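Local coordinates for protein KLLA0C04147p (Kluyveromyces lactis, PDB 5H2D) that binds ergosterol in its oxysterol-binding-related domain, the part crystallised here, and probably transfers sterols between membranes, at residues A[171-175]-A[176-180]; A[329-332]-A[333-336]. One frame throughout, in Å; residues are numbered along the deposited sequence.

Contact 1. Residues A[171-175]-A[176-180]; sequences SKFNG and RSFDF. With ERG (ergosterol), chain B; SO4 (sulfate ion), chain C.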
ATOM      1  N   SER A 171      -4.467   5.920  14.536  1.00 15.73           N
ATOM      2  CA  SER A 171      -5.907   6.071  14.356  1.00 15.92           C
ATOM      3  C   SER A 171      -6.586   6.528  15.641  1.00 17.66           C
ATOM      4  O   SER A 171      -6.083   6.322  16.752  1.00 17.49           O
ATOM      5  CB  SER A 171      -6.554   4.760  13.890  1.00 17.20           C
ATOM      6  OG  SER A 171      -6.512   3.785  14.919  1.00 19.89           O
ATOM      7  N   LYS A 172      -7.768   7.120  15.474  1.00 15.24           N
ATOM      8  CA  LYS A 172      -8.496   7.673  16.611  1.00 18.86           C
ATOM      9  C   LYS A 172      -9.950   7.900  16.235  1.00 16.92           C
ATOM     10  O   LYS A 172     -10.233   8.592  15.252  1.00 17.72           O
ATOM     11  CB  LYS A 172      -7.861   8.990  17.060  1.00 22.70           C
ATOM     12  CG  LYS A 172      -8.615   9.688  18.183  1.00 26.89           C
ATOM     13  CD  LYS A 172      -8.567   8.879  19.455  1.00 28.79           C
ATOM     14  CE  LYS A 172      -8.233   9.773  20.645  1.00 36.46           C
ATOM     15  NZ  LYS A 172      -6.915  10.452  20.466  1.00 40.36           N
ATOM     16  N   PHE A 173     -10.865   7.341  17.025  1.00 16.79           N
ATOM     17  CA  PHE A 173     -12.286   7.642  16.896  1.00 17.35           C
ATOM     18  C   PHE A 173     -12.629   8.711  17.926  1.00 19.11           C
ATOM     19  O   PHE A 173     -12.508   8.466  19.127  1.00 21.89           O
ATOM     20  CB  PHE A 173     -13.153   6.401  17.107  1.00 18.52           C
ATOM     21  CG  PHE A 173     -14.623   6.701  17.107  1.00 18.47           C
ATOM     22  CD1 PHE A 173     -15.219   7.251  15.989  1.00 15.88           C
ATOM     23  CD2 PHE A 173     -15.400   6.462  18.233  1.00 19.38           C
ATOM     24  CE1 PHE A 173     -16.587   7.547  15.978  1.00 19.44           C
ATOM     25  CE2 PHE A 173     -16.756   6.757  18.228  1.00 17.98           C
ATOM     26  CZ  PHE A 173     -17.344   7.298  17.106  1.00 17.65           C
ATOM     27  N   ASN A 174     -13.046   9.889  17.457  1.00 19.02           N
ATOM     28  CA  ASN A 174     -13.271  11.030  18.345  1.00 20.29           C
ATOM     29  C   ASN A 174     -14.734  11.211  18.747  1.00 25.73           C
ATOM     30  O   ASN A 174     -15.094  12.264  19.289  1.00 20.85           O
ATOM     31  CB  ASN A 174     -12.733  12.322  17.708  1.00 24.13           C
ATOM     32  CG  ASN A 174     -13.525  12.783  16.487  1.00 26.35           C
ATOM     33  OD1 ASN A 174     -14.513  12.175  16.093  1.00 23.16           O
ATOM     34  ND2 ASN A 174     -13.097  13.900  15.902  1.00 32.81           N
ATOM     35  N   GLY A 175     -15.579  10.210  18.526  1.00 21.15           N
ATOM     36  CA  GLY A 175     -16.992  10.326  18.803  1.00 19.67           C
ATOM     37  C   GLY A 175     -17.822  10.796  17.631  1.00 19.05           C
ATOM     38  O   GLY A 175     -19.049  10.647  17.655  1.00 21.07           O
ATOM     39  N   ARG A 176     -17.192  11.364  16.605  1.00 21.07           N
ATOM     40  CA  ARG A 176     -17.880  11.706  15.369  1.00 23.42           C
ATOM     41  C   ARG A 176     -17.273  10.997  14.167  1.00 22.58           C
ATOM     42  O   ARG A 176     -17.993  10.289  13.455  1.00 22.60           O
ATOM     43  CB  ARG A 176     -17.878  13.220  15.152  1.00 27.92           C
ATOM     44  CG  ARG A 176     -18.442  13.605  13.802  1.00 29.04           C
ATOM     45  CD  ARG A 176     -19.059  14.984  13.821  1.00 31.63           C
ATOM     46  NE  ARG A 176     -19.638  15.328  12.527  1.00 38.46           N
ATOM     47  CZ  ARG A 176     -20.251  16.479  12.270  1.00 41.92           C
ATOM     48  NH1 ARG A 176     -20.749  16.714  11.062  1.00 45.24           N
ATOM     49  NH2 ARG A 176     -20.368  17.394  13.224  1.00 39.31           N
ATOM     50  N   SER A 177     -15.975  11.169  13.913  1.00 23.44           N
ATOM     51  CA  SER A 177     -15.301  10.560  12.773  1.00 21.83           C
ATOM     52  C   SER A 177     -14.173   9.654  13.253  1.00 18.81           C
ATOM     53  O   SER A 177     -13.697   9.757  14.385  1.00 18.10           O
ATOM     54  CB  SER A 177     -14.743  11.626  11.823  1.00 24.16           C
ATOM     55  OG  SER A 177     -13.702  12.352  12.454  1.00 27.55           O
ATOM     56  N   PHE A 178     -13.766   8.733  12.385  1.00 16.01           N
ATOM     57  CA  PHE A 178     -12.639   7.845  12.651  1.00 12.95           C
ATOM     58  C   PHE A 178     -11.498   8.292  11.747  1.00 14.18           C
ATOM     59  O   PHE A 178     -11.631   8.251  10.522  1.00 15.67           O
ATOM     60  CB  PHE A 178     -13.019   6.388  12.387  1.00 13.75           C
ATOM     61  CG  PHE A 178     -12.377   5.391  13.331  1.00 13.55           C
ATOM     62  CD1 PHE A 178     -11.060   5.540  13.754  1.00 14.20           C
ATOM     63  CD2 PHE A 178     -13.091   4.296  13.773  1.00 12.85           C
ATOM     64  CE1 PHE A 178     -10.488   4.599  14.602  1.00 14.80           C
ATOM     65  CE2 PHE A 178     -12.529   3.357  14.608  1.00 15.16           C
ATOM     66  CZ  PHE A 178     -11.222   3.514  15.038  1.00 15.34           C
ATOM     67  N   ASP A 179     -10.405   8.755  12.350  1.00 13.80           N
ATOM     68  CA  ASP A 179      -9.314   9.402  11.636  1.00 12.69           C
ATOM     69  C   ASP A 179      -8.097   8.492  11.592  1.00 14.65           C
ATOM     70  O   ASP A 179      -7.790   7.809  12.573  1.00 13.84           O
ATOM     71  CB  ASP A 179      -8.922  10.724  12.313  1.00 15.88           C
ATOM     72  CG  ASP A 179      -8.052  11.606  11.428  1.00 21.13           C
ATOM     73  OD1 ASP A 179      -8.425  11.841  10.264  1.00 24.06           O
ATOM     74  OD2 ASP A 179      -6.982  12.059  11.897  1.00 27.37           O
ATOM     75  N   PHE A 180      -7.393   8.508  10.457  1.00 12.85           N
ATOM     76  CA  PHE A 180      -6.213   7.675  10.229  1.00 12.05           C
ATOM     77  C   PHE A 180      -5.101   8.529   9.650  1.00 11.94           C
ATOM     78  O   PHE A 180      -5.270   9.147   8.592  1.00 13.79           O
ATOM     79  CB  PHE A 180      -6.546   6.507   9.291  1.00 11.29           C
ATOM     80  CG  PHE A 180      -7.637   5.648   9.823  1.00 10.61           C
ATOM     81  CD1 PHE A 180      -8.973   5.970   9.599  1.00 11.59           C
ATOM     82  CD2 PHE A 180      -7.335   4.558  10.619  1.00 13.03           C
ATOM     83  CE1 PHE A 180      -9.985   5.188  10.155  1.00 12.69           C
ATOM     84  CE2 PHE A 180      -8.330   3.777  11.168  1.00 13.65           C
ATOM     85  CZ  PHE A 180      -9.656   4.087  10.939  1.00 12.77           C
TER
HETATM   86  C1  ERG B1301      -4.910   3.575   2.973  1.00  9.20           C
HETATM   87  C2  ERG B1301      -3.826   3.319   1.930  1.00  9.76           C
HETATM   88  C3  ERG B1301      -2.541   3.053   2.671  1.00 10.84           C
HETATM   89  C4  ERG B1301      -2.696   1.835   3.583  1.00 11.30           C
HETATM   90  C5  ERG B1301      -3.838   1.938   4.447  1.00 10.61           C
HETATM   91  C6  ERG B1301      -3.782   1.352   5.704  1.00 10.14           C
HETATM   92  C7  ERG B1301      -4.873   1.343   6.588  1.00 11.51           C
HETATM   93  C8  ERG B1301      -6.091   1.925   6.226  1.00  9.91           C
HETATM   94  C9  ERG B1301      -6.125   2.723   5.044  1.00 10.00           C
HETATM   95  C10 ERG B1301      -5.083   2.397   3.943  1.00 10.36           C
HETATM   96  C11 ERG B1301      -7.580   2.933   4.443  1.00 11.85           C
HETATM   97  C12 ERG B1301      -8.656   3.111   5.519  1.00 11.14           C
HETATM   98  C13 ERG B1301      -8.565   1.917   6.492  1.00 10.89           C
HETATM   99  C14 ERG B1301      -7.183   2.054   7.170  1.00  9.71           C
HETATM  100  C15 ERG B1301      -7.278   1.029   8.281  1.00 11.42           C
HETATM  101  C16 ERG B1301      -8.751   1.136   8.771  1.00 10.00           C
HETATM  102  C17 ERG B1301      -9.446   2.064   7.737  1.00 10.55           C
HETATM  103  C18 ERG B1301      -8.791   0.556   5.797  1.00 10.93           C
HETATM  104  C19 ERG B1301      -5.617   1.163   3.165  1.00 10.28           C
HETATM  105  C20 ERG B1301     -10.939   1.677   7.632  1.00 11.72           C
HETATM  106  C21 ERG B1301     -11.720   2.463   6.585  1.00 13.03           C
HETATM  107  C22 ERG B1301     -11.538   1.951   9.005  1.00 12.25           C
HETATM  108  C23 ERG B1301     -12.031   0.823   9.856  1.00 13.49           C
HETATM  109  C24 ERG B1301     -12.596   1.120  11.245  1.00 12.13           C
HETATM  110  C25 ERG B1301     -13.840   0.247  11.458  1.00 13.74           C
HETATM  111  C26 ERG B1301     -14.883   0.623  10.399  1.00 15.98           C
HETATM  112  C27 ERG B1301     -14.480   0.465  12.839  1.00 16.98           C
HETATM  113  C28 ERG B1301     -11.503   0.786  12.241  1.00 11.57           C
HETATM  114  O1  ERG B1301      -1.435   2.843   1.722  1.00 12.53           O
HETATM  115  S   SO4 C1302     -21.529  12.710  10.228  1.00 33.04           S
HETATM  116  O1  SO4 C1302     -22.328  11.496  10.131  1.00 25.12           O
HETATM  117  O2  SO4 C1302     -20.718  12.870   9.011  1.00 30.67           O
HETATM  118  O3  SO4 C1302     -22.423  13.859  10.386  1.00 36.79           O
HETATM  119  O4  SO4 C1302     -20.684  12.635  11.417  1.00 31.95           O
HETATM  120  O   HOH W   1     -14.949  14.965  13.278  1.00 39.29           O
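F173 sets its CB squarely over the ring of F178: the carbon stands 3.8 Å from the ring centroid and only 3° off the ring normal, a CH-pi contact. The two rings do not stack; their planes meet at 47° with centroids 5.7 Å apart. CG of F173 lies anti to the backbone N (chi1 175°), which carries its ring along the hairpin toward the turn. There G175 N sits over one ring face, while S177 O approaches obliquely. F173 and F178 form a non-hydrogen-bonded pair of antiparallel strands, as do S171 and F180, and all four side chains lie on the same face. S171 CB packs obliquely against the F180 ring, 3.4 Å from its CD2.

Between these pairs, K172 and D179 form the hydrogen-bonded pair, with D179 N to K172 O at 2.9 Å and almost straight; their side chains leave from the other face, where D179 OD1 is hydrogen-bonded to Y223 OH and OD2 forms a salt bridge with K181. The turn is closed by N174. Its OD1 accepts from R176 N and S177 N, both at 2.8 Å, the donors arriving from opposite faces of the amide plane, while N174 N returns a bond to S177 O. G175 has backbone angles at which a CB would jam against the preceding carbonyl O. R176 extends outward, its NE making a weak bond to a sulfate ion, probably from the crystallisation liquor.

The hairpin thus has two chemistries. Its turn is fastened by an amide oxygen gripped twice, which should hold that side chain against rotation. Its aromatic face meets ergosterol: F178 CE2 touches C28 of the sterol side chain at 3.6 Å, and F180 lays one ring face against C17, an apolar wall suited to a hydrocarbon ligand.

Contact 2. Residues A[329-332]-A[333-336]; sequences NLTK and FAVT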
ATOM      1  N   ASN A 329     -16.555  -6.668  -0.487  1.00 12.16           N
ATOM      2  CA  ASN A 329     -16.364  -5.540  -1.396  1.00 13.63           C
ATOM      3  C   ASN A 329     -14.919  -5.421  -1.858  1.00 12.49           C
ATOM      4  O   ASN A 329     -14.436  -4.325  -2.159  1.00 13.69           O
ATOM      5  CB  ASN A 329     -16.842  -4.227  -0.765  1.00 15.03           C
ATOM      6  CG  ASN A 329     -18.347  -4.124  -0.724  1.00 22.48           C
ATOM      7  OD1 ASN A 329     -19.046  -4.894  -1.382  1.00 25.29           O
ATOM      8  ND2 ASN A 329     -18.858  -3.163   0.028  1.00 23.88           N
ATOM      9  N   LEU A 330     -14.213  -6.542  -1.928  1.00 11.77           N
ATOM     10  CA  LEU A 330     -12.828  -6.503  -2.365  1.00 11.17           C
ATOM     11  C   LEU A 330     -12.731  -6.113  -3.833  1.00 12.20           C
ATOM     12  O   LEU A 330     -13.642  -6.366  -4.630  1.00 14.60           O
ATOM     13  CB  LEU A 330     -12.169  -7.860  -2.163  1.00 10.34           C
ATOM     14  CG  LEU A 330     -12.051  -8.371  -0.731  1.00 10.20           C
ATOM     15  CD1 LEU A 330     -11.191  -9.626  -0.730  1.00 12.60           C
ATOM     16  CD2 LEU A 330     -11.456  -7.301   0.198  1.00 12.68           C
ATOM     17  N   THR A 331     -11.611  -5.491  -4.189  1.00 12.13           N
ATOM     18  CA  THR A 331     -11.270  -5.267  -5.589  1.00 11.39           C
ATOM     19  C   THR A 331     -10.734  -6.551  -6.217  1.00 11.42           C
ATOM     20  O   THR A 331     -10.327  -7.487  -5.530  1.00 11.87           O
ATOM     21  CB  THR A 331     -10.198  -4.187  -5.733  1.00 12.98           C
ATOM     22  OG1 THR A 331      -9.009  -4.606  -5.047  1.00 12.58           O
ATOM     23  CG2 THR A 331     -10.681  -2.837  -5.184  1.00 13.77           C
ATOM     24  N   LYS A 332     -10.697  -6.573  -7.552  1.00 13.47           N
ATOM     25  CA  LYS A 332     -10.044  -7.681  -8.245  1.00 13.50           C
ATOM     26  C   LYS A 332      -8.613  -7.853  -7.760  1.00 11.74           C
ATOM     27  O   LYS A 332      -8.162  -8.973  -7.485  1.00 13.17           O
ATOM     28  CB  LYS A 332     -10.043  -7.447  -9.759  1.00 18.11           C
ATOM     29  CG  LYS A 332     -11.360  -7.668 -10.471  1.00 21.57           C
ATOM     30  CD  LYS A 332     -11.088  -7.986 -11.963  1.00 24.89           C
ATOM     31  CE  LYS A 332     -11.719  -6.979 -12.916  1.00 35.67           C
ATOM     32  NZ  LYS A 332     -11.057  -5.643 -12.872  1.00 37.49           N
ATOM     33  N   PHE A 333      -7.872  -6.743  -7.665  1.00 12.28           N
ATOM     34  CA  PHE A 333      -6.482  -6.837  -7.242  1.00 11.62           C
ATOM     35  C   PHE A 333      -6.388  -7.388  -5.826  1.00 10.27           C
ATOM     36  O   PHE A 333      -5.553  -8.254  -5.545  1.00 11.29           O
ATOM     37  CB  PHE A 333      -5.803  -5.471  -7.330  1.00 10.96           C
ATOM     38  CG  PHE A 333      -4.330  -5.506  -7.031  1.00 11.64           C
ATOM     39  CD1 PHE A 333      -3.418  -5.946  -7.986  1.00 13.10           C
ATOM     40  CD2 PHE A 333      -3.843  -5.068  -5.803  1.00 12.64           C
ATOM     41  CE1 PHE A 333      -2.068  -5.969  -7.712  1.00 12.17           C
ATOM     42  CE2 PHE A 333      -2.493  -5.098  -5.529  1.00 13.81           C
ATOM     43  CZ  PHE A 333      -1.601  -5.533  -6.485  1.00 12.85           C
ATOM     44  N   ALA A 334      -7.247  -6.906  -4.923  1.00 11.03           N
ATOM     45  CA  ALA A 334      -7.178  -7.383  -3.549  1.00  9.27           C
ATOM     46  C   ALA A 334      -7.485  -8.869  -3.461  1.00 10.43           C
ATOM     47  O   ALA A 334      -6.910  -9.566  -2.625  1.00 10.63           O
ATOM     48  CB  ALA A 334      -8.129  -6.583  -2.651  1.00 10.16           C
ATOM     49  N   VAL A 335      -8.378  -9.373  -4.320  1.00  9.42           N
ATOM     50  CA  VAL A 335      -8.678 -10.801  -4.336  1.00 11.63           C
ATOM     51  C   VAL A 335      -7.434 -11.634  -4.622  1.00 12.69           C
ATOM     52  O   VAL A 335      -7.318 -12.776  -4.144  1.00 11.06           O
ATOM     53  CB  VAL A 335      -9.808 -11.078  -5.350  1.00 11.54           C
ATOM     54  CG1 VAL A 335      -9.918 -12.585  -5.646  1.00 13.29           C
ATOM     55  CG2 VAL A 335     -11.135 -10.587  -4.794  1.00 12.68           C
ATOM     56  N   THR A 336      -6.459 -11.079  -5.359  1.00 11.70           N
ATOM     57  CA  THR A 336      -5.270 -11.874  -5.675  1.00 11.68           C
ATOM     58  C   THR A 336      -4.317 -12.037  -4.492  1.00 10.90           C
ATOM     59  O   THR A 336      -3.456 -12.925  -4.528  1.00 11.33           O
ATOM     60  CB  THR A 336      -4.470 -11.275  -6.844  1.00 11.58           C
ATOM     61  OG1 THR A 336      -3.770 -10.089  -6.421  1.00 11.95           O
ATOM     62  CG2 THR A 336      -5.366 -10.975  -8.043  1.00 12.36           C
TER
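A334 N gives its hydrogen to T331 OG1 at 2.9 Å, with an angle of 157° at the hydrogen; T331 occupies the N-cap position, so this is a capping bond at the start of the helix. The same hydroxyl oxygen lies 3.2 Å from A334 CB. T331 O is bonded by V335 N at 3.0 Å, the donor tilted 21° from the carbonyl plane. A weak bond, T336 N to K332 O, continues the series at 3.4 Å. Further on, F333 O receives two bonds from T336, one from the backbone N and one from OG1, the latter 2.7 Å from F333 O and lying in the carbonyl plane. The hydroxyl reaches back to the carbonyl three residues earlier because OG1 stands between its own backbone N and carbonyl carbon (chi1 73°); Y131 is a further partner of this OG1.

Just before the cap, L330 turns its side chain toward the helix. Its CB meets V335 CG2 at 3.9 Å, the two side chains crossing obliquely, and lies 4.3 Å from A334 CB. V335 CG2 also closes on T331 O at 3.3 Å, so one methyl touches both L330 CB and the carbonyl oxygen of the capping residue. Replacing T331 with a valine would probably leave A334 N, at the buried first turn, without its side-chain acceptor and so weaken the start of the helix.

K332 directs its side chain away from 333-336, and its NZ is bonded to E322 O. This short helix, with one weak main-chain bond, also uses hydroxyls near both ends: T331 supplies an acceptor to an early amide, T336 adds a second donor to F333 O, and the apolar contact of L330 with V335 packs the incoming chain against the first turn.

The centre of contact 1 is about 21 Å from the centre of the chain, toward the edge of the fold, and the contact is only partly buried; the centre of contact 2 is about 13 Å from the chain centre, with six of its seven touching residues buried. They share no elements: 171-180 joins strands 161-173 and 178-190 as a hairpin, whereas 329-336 leads a loop into helix 332-337. Their nearest atoms are about 16 Å apart. Chemistry follows place. The hairpin combines a solvent-side turn with aromatic side chains that line the ergosterol pocket directly, while the helix start uses threonine hydroxyls and small aliphatic contacts, its A334 side chain remaining about 10 Å from the sterol.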